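Local atomic coordinates of putative oxidoreductase (Gluconobacter oxydans, PDB entry 3WJ7), a protein that is a putative oxidoreductase of the short-chain dehydrogenase/reductase family that probably uses a nicotinamide coenzyme to reduce or oxidise carbonyl substrates. Residues Lys172-Pro184 / Arg233-Glu245. Numbering follows the deposited sequence.
Sequences KNLPAIIVNPSTP and RGKIGEKYILGGE
Pro175 brings its CB to CD1 of Ile236, and next to it Ala176 O accepts a hydrogen bond from Gly237 N (3.0 Å), inside the type II turn Lys235-Glu238 that leads into the second strand. The chi1 of Ile177, -69°, sets CG1 anti to the carbonyl carbon, and CG1 and CD1 lie against the backbone of Gly234 to Ile236, CD1 3.4 Å from Gly234 O, while CG2 meets the edge of the Tyr240 ring at CE1 (3.8 Å). At the far end of that ring, Tyr240 OH accepts a nearly straight hydrogen bond from Lys235 N (169°). Replacing Ile177 by alanine removes all these atoms beyond CB and is likely to leave a gap between the 234-236 backbone and the edge of Tyr240. From Ile178 onward the strands pair in parallel: Ile178 N donates to Glu238 O, and Ile178 O accepts Tyr240 N (2.7 Å). Val179 sets CG1 against Leu242 CD1 (3.7 Å), on the face covered by helix 220-233. The backbone N of Asn180 donates to Tyr240 O and its backbone O accepts Leu242 N, which approaches from above the carbonyl plane. Ser182 N closes the series on Leu242 O (3.2 Å), while its OG is hydrogen-bonded to Asn216 OD1. Strand 176-185, also paired with strand 120-124, thus carries the central sheet onward to strand 239-248, as in the Rossmann-type fold of extended short-chain dehydrogenases/reductases.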
loop_
_atom_site.group_PDB
_atom_site.type_symbol
_atom_site.label_atom_id
_atom_site.label_comp_id
_atom_site.label_asym_id
_atom_site.label_seq_id
_atom_site.Cartn_x
_atom_site.Cartn_y
_atom_site.Cartn_z
ATOM N N LYS A 172 30.028 7.281 2.956
ATOM C CA LYS A 172 30.346 7.536 4.353
ATOM C C LYS A 172 31.301 6.492 4.890
ATOM O O LYS A 172 31.527 6.431 6.094
ATOM C CB LYS A 172 29.075 7.638 5.213
ATOM C CG LYS A 172 28.100 8.692 4.716
ATOM C CD LYS A 172 27.092 9.073 5.774
ATOM C CE LYS A 172 26.541 10.466 5.495
ATOM N NZ LYS A 172 25.616 10.938 6.574
ATOM N N ASN A 173 31.865 5.676 4.004
ATOM C CA ASN A 173 32.889 4.689 4.420
ATOM C C ASN A 173 32.459 3.756 5.573
ATOM O O ASN A 173 33.252 3.414 6.465
ATOM C CB ASN A 173 34.214 5.399 4.708
ATOM C CG ASN A 173 34.543 6.428 3.632
ATOM O OD1 ASN A 173 34.984 6.077 2.528
ATOM N ND2 ASN A 173 34.270 7.703 3.928
ATOM N N LEU A 174 31.184 3.361 5.518
ATOM C CA LEU A 174 30.625 2.262 6.316
ATOM C C LEU A 174 31.441 0.928 6.144
ATOM O O LEU A 174 31.667 0.441 5.056
ATOM C CB LEU A 174 29.142 2.088 5.969
ATOM C CG LEU A 174 28.388 1.120 6.874
ATOM C CD1 LEU A 174 27.884 1.788 8.146
ATOM C CD2 LEU A 174 27.267 0.420 6.115
ATOM N N PRO A 175 31.933 0.365 7.231
ATOM C CA PRO A 175 32.841 -0.741 6.956
ATOM C C PRO A 175 32.062 -2.047 6.797
ATOM O O PRO A 175 32.257 -2.996 7.569
ATOM C CB PRO A 175 33.719 -0.756 8.201
ATOM C CG PRO A 175 32.823 -0.233 9.277
ATOM C CD PRO A 175 32.038 0.851 8.619
ATOM N N ALA A 176 31.155 -2.068 5.827
ATOM C CA ALA A 176 30.221 -3.201 5.655
ATOM C C ALA A 176 30.599 -4.158 4.527
ATOM O O ALA A 176 31.086 -3.750 3.448
ATOM C CB ALA A 176 28.778 -2.706 5.478
ATOM N N ILE A 177 30.397 -5.436 4.812
ATOM C CA ILE A 177 30.526 -6.507 3.855
ATOM C C ILE A 177 29.127 -7.082 3.712
ATOM O O ILE A 177 28.454 -7.320 4.723
ATOM C CB ILE A 177 31.435 -7.588 4.444
ATOM C CG1 ILE A 177 32.881 -7.077 4.540
ATOM C CG2 ILE A 177 31.262 -8.911 3.714
ATOM C CD1 ILE A 177 33.845 -7.918 5.388
ATOM N N ILE A 178 28.691 -7.319 2.468
ATOM C CA ILE A 178 27.352 -7.845 2.181
ATOM C C ILE A 178 27.329 -9.315 1.751
ATOM O O ILE A 178 28.069 -9.764 0.863
ATOM C CB ILE A 178 26.648 -7.048 1.069
ATOM C CG1 ILE A 178 26.696 -5.562 1.383
ATOM C CG2 ILE A 178 25.205 -7.566 0.839
ATOM C CD1 ILE A 178 26.117 -4.692 0.273
ATOM N N VAL A 179 26.360 -10.013 2.318
ATOM C CA VAL A 179 26.090 -11.399 2.086
ATOM C C VAL A 179 24.639 -11.481 1.513
ATOM O O VAL A 179 23.740 -10.722 1.919
ATOM C CB VAL A 179 26.343 -12.039 3.457
ATOM C CG1 VAL A 179 25.265 -12.967 3.949
ATOM C CG2 VAL A 179 27.776 -12.598 3.557
ATOM N N ASN A 180 24.440 -12.346 0.529
ATOM C CA ASN A 180 23.176 -12.568 -0.150
ATOM C C ASN A 180 22.830 -14.082 -0.113
ATOM O O ASN A 180 23.129 -14.824 -1.041
ATOM C CB ASN A 180 23.282 -12.107 -1.609
ATOM C CG ASN A 180 23.675 -10.632 -1.757
ATOM O OD1 ASN A 180 22.818 -9.776 -2.039
ATOM N ND2 ASN A 180 24.963 -10.328 -1.602
ATOM N N PRO A 181 22.219 -14.559 0.970
ATOM C CA PRO A 181 21.745 -15.946 1.031
ATOM C C PRO A 181 20.652 -16.219 -0.013
ATOM O O PRO A 181 19.925 -15.307 -0.380
ATOM C CB PRO A 181 21.091 -16.038 2.403
ATOM C CG PRO A 181 21.510 -14.812 3.156
ATOM C CD PRO A 181 21.805 -13.769 2.138
ATOM N N SER A 182 20.580 -17.449 -0.515
ATOM C CA SER A 182 19.486 -17.861 -1.372
ATOM C C SER A 182 18.339 -18.264 -0.442
ATOM O O SER A 182 18.083 -17.596 0.556
ATOM C CB SER A 182 19.907 -19.023 -2.282
ATOM O OG SER A 182 20.316 -20.168 -1.531
ATOM N N THR A 183 17.657 -19.358 -0.723
ATOM C CA THR A 183 16.538 -19.725 0.115
ATOM C C THR A 183 16.847 -20.854 1.092
ATOM O O THR A 183 17.027 -21.988 0.702
ATOM C CB THR A 183 15.185 -19.828 -0.662
ATOM O OG1 THR A 183 14.438 -21.000 -0.274
ATOM C CG2 THR A 183 15.347 -19.724 -2.148
ATOM N N PRO A 184 16.962 -20.514 2.386
ATOM C CA PRO A 184 17.529 -21.463 3.337
ATOM C C PRO A 184 16.503 -22.449 3.829
ATOM O O PRO A 184 15.406 -22.075 4.143
ATOM C CB PRO A 184 17.936 -20.590 4.487
ATOM C CG PRO A 184 16.946 -19.452 4.459
ATOM C CD PRO A 184 16.656 -19.204 3.006
ATOM N N ARG A 233 37.275 -13.483 6.035
ATOM C CA ARG A 233 38.049 -13.333 4.785
ATOM C C ARG A 233 37.415 -12.421 3.735
ATOM O O ARG A 233 37.914 -12.325 2.617
ATOM C CB ARG A 233 38.394 -14.717 4.156
ATOM C CG ARG A 233 38.756 -15.816 5.165
ATOM C CD ARG A 233 39.059 -17.193 4.556
ATOM N NE ARG A 233 40.486 -17.404 4.259
ATOM C CZ ARG A 233 40.996 -17.767 3.072
ATOM N NH1 ARG A 233 40.214 -17.993 2.009
ATOM N NH2 ARG A 233 42.313 -17.927 2.952
ATOM N N GLY A 234 36.316 -11.751 4.071
ATOM C CA GLY A 234 35.583 -10.943 3.066
ATOM C C GLY A 234 36.144 -9.547 3.001
ATOM O O GLY A 234 36.748 -9.121 3.964
ATOM N N LYS A 235 35.948 -8.845 1.883
ATOM C CA LYS A 235 36.432 -7.475 1.720
ATOM C C LYS A 235 35.294 -6.456 1.846
ATOM O O LYS A 235 34.233 -6.585 1.226
ATOM C CB LYS A 235 37.124 -7.275 0.361
ATOM C CG LYS A 235 38.534 -7.832 0.319
ATOM C CD LYS A 235 39.026 -8.073 -1.106
ATOM C CE LYS A 235 40.377 -8.798 -1.088
ATOM N NZ LYS A 235 40.795 -9.482 -2.360
ATOM N N ILE A 236 35.525 -5.435 2.646
ATOM C CA ILE A 236 34.616 -4.321 2.710
ATOM C C ILE A 236 34.192 -3.801 1.332
ATOM O O ILE A 236 35.030 -3.529 0.496
ATOM C CB ILE A 236 35.190 -3.220 3.583
ATOM C CG1 ILE A 236 35.177 -3.722 5.023
ATOM C CG2 ILE A 236 34.324 -1.991 3.406
ATOM C CD1 ILE A 236 36.303 -3.221 5.889
ATOM N N GLY A 237 32.880 -3.731 1.103
ATOM C CA GLY A 237 32.304 -3.233 -0.139
ATOM C C GLY A 237 31.826 -4.309 -1.109
ATOM O O GLY A 237 31.143 -3.997 -2.124
ATOM N N GLU A 238 32.177 -5.561 -0.831
ATOM C CA GLU A 238 31.800 -6.647 -1.696
ATOM C C GLU A 238 30.519 -7.324 -1.200
ATOM O O GLU A 238 30.205 -7.288 0.005
ATOM C CB GLU A 238 32.922 -7.684 -1.738
ATOM C CG GLU A 238 34.295 -7.187 -2.215
ATOM C CD GLU A 238 34.281 -6.660 -3.644
ATOM O OE1 GLU A 238 34.603 -5.468 -3.809
ATOM O OE2 GLU A 238 33.930 -7.415 -4.585
ATOM N N LYS A 239 29.784 -7.915 -2.148
ATOM C CA LYS A 239 28.656 -8.817 -1.895
ATOM C C LYS A 239 29.097 -10.236 -2.151
ATOM O O LYS A 239 29.872 -10.517 -3.089
ATOM C CB LYS A 239 27.522 -8.628 -2.919
ATOM C CG LYS A 239 26.926 -7.250 -3.107
ATOM C CD LYS A 239 26.359 -7.239 -4.524
ATOM C CE LYS A 239 25.188 -6.286 -4.705
ATOM N NZ LYS A 239 25.277 -5.591 -6.029
ATOM N N TYR A 240 28.514 -11.163 -1.412
ATOM C CA TYR A 240 28.777 -12.567 -1.693
ATOM C C TYR A 240 27.518 -13.359 -1.636
ATOM O O TYR A 240 26.840 -13.365 -0.620
ATOM C CB TYR A 240 29.787 -13.139 -0.683
ATOM C CG TYR A 240 31.089 -12.375 -0.536
ATOM C CD1 TYR A 240 31.172 -11.245 0.300
ATOM C CD2 TYR A 240 32.241 -12.790 -1.205
ATOM C CE1 TYR A 240 32.371 -10.542 0.451
ATOM C CE2 TYR A 240 33.447 -12.096 -1.061
ATOM C CZ TYR A 240 33.514 -10.986 -0.236
ATOM O OH TYR A 240 34.695 -10.310 -0.088
ATOM N N ILE A 241 27.175 -14.009 -2.740
ATOM C CA ILE A 241 26.006 -14.923 -2.790
ATOM C C ILE A 241 26.275 -16.161 -1.930
ATOM O O ILE A 241 27.328 -16.766 -2.036
ATOM C CB ILE A 241 25.708 -15.374 -4.238
ATOM C CG1 ILE A 241 25.169 -14.203 -5.052
ATOM C CG2 ILE A 241 24.685 -16.500 -4.264
ATOM C CD1 ILE A 241 25.430 -14.273 -6.529
ATOM N N LEU A 242 25.335 -16.531 -1.074
ATOM C CA LEU A 242 25.498 -17.707 -0.274
ATOM C C LEU A 242 24.442 -18.696 -0.676
ATOM O O LEU A 242 23.454 -18.848 0.016
ATOM C CB LEU A 242 25.403 -17.369 1.207
ATOM C CG LEU A 242 26.497 -16.479 1.853
ATOM C CD1 LEU A 242 26.307 -16.425 3.379
ATOM C CD2 LEU A 242 27.979 -16.866 1.490
ATOM N N GLY A 243 24.638 -19.367 -1.816
ATOM C CA GLY A 243 23.656 -20.333 -2.330
ATOM C C GLY A 243 24.054 -21.744 -1.980
ATOM O O GLY A 243 25.108 -21.951 -1.390
ATOM N N GLY A 244 23.223 -22.718 -2.339
ATOM C CA GLY A 244 23.641 -24.117 -2.365
ATOM C C GLY A 244 23.467 -24.723 -3.762
ATOM O O GLY A 244 24.456 -24.941 -4.481
ATOM N N GLU A 245 22.216 -24.963 -4.161
ATOM C CA GLU A 245 21.860 -25.744 -5.351
ATOM C C GLU A 245 20.703 -25.127 -6.115
ATOM O O GLU A 245 19.699 -24.724 -5.527
ATOM C CB GLU A 245 21.433 -27.140 -4.905
ATOM C CG GLU A 245 21.477 -28.218 -5.970
ATOM C CD GLU A 245 21.138 -29.603 -5.416
ATOM O OE1 GLU A 245 21.772 -30.066 -4.427
ATOM O OE2 GLU A 245 20.220 -30.242 -5.978
#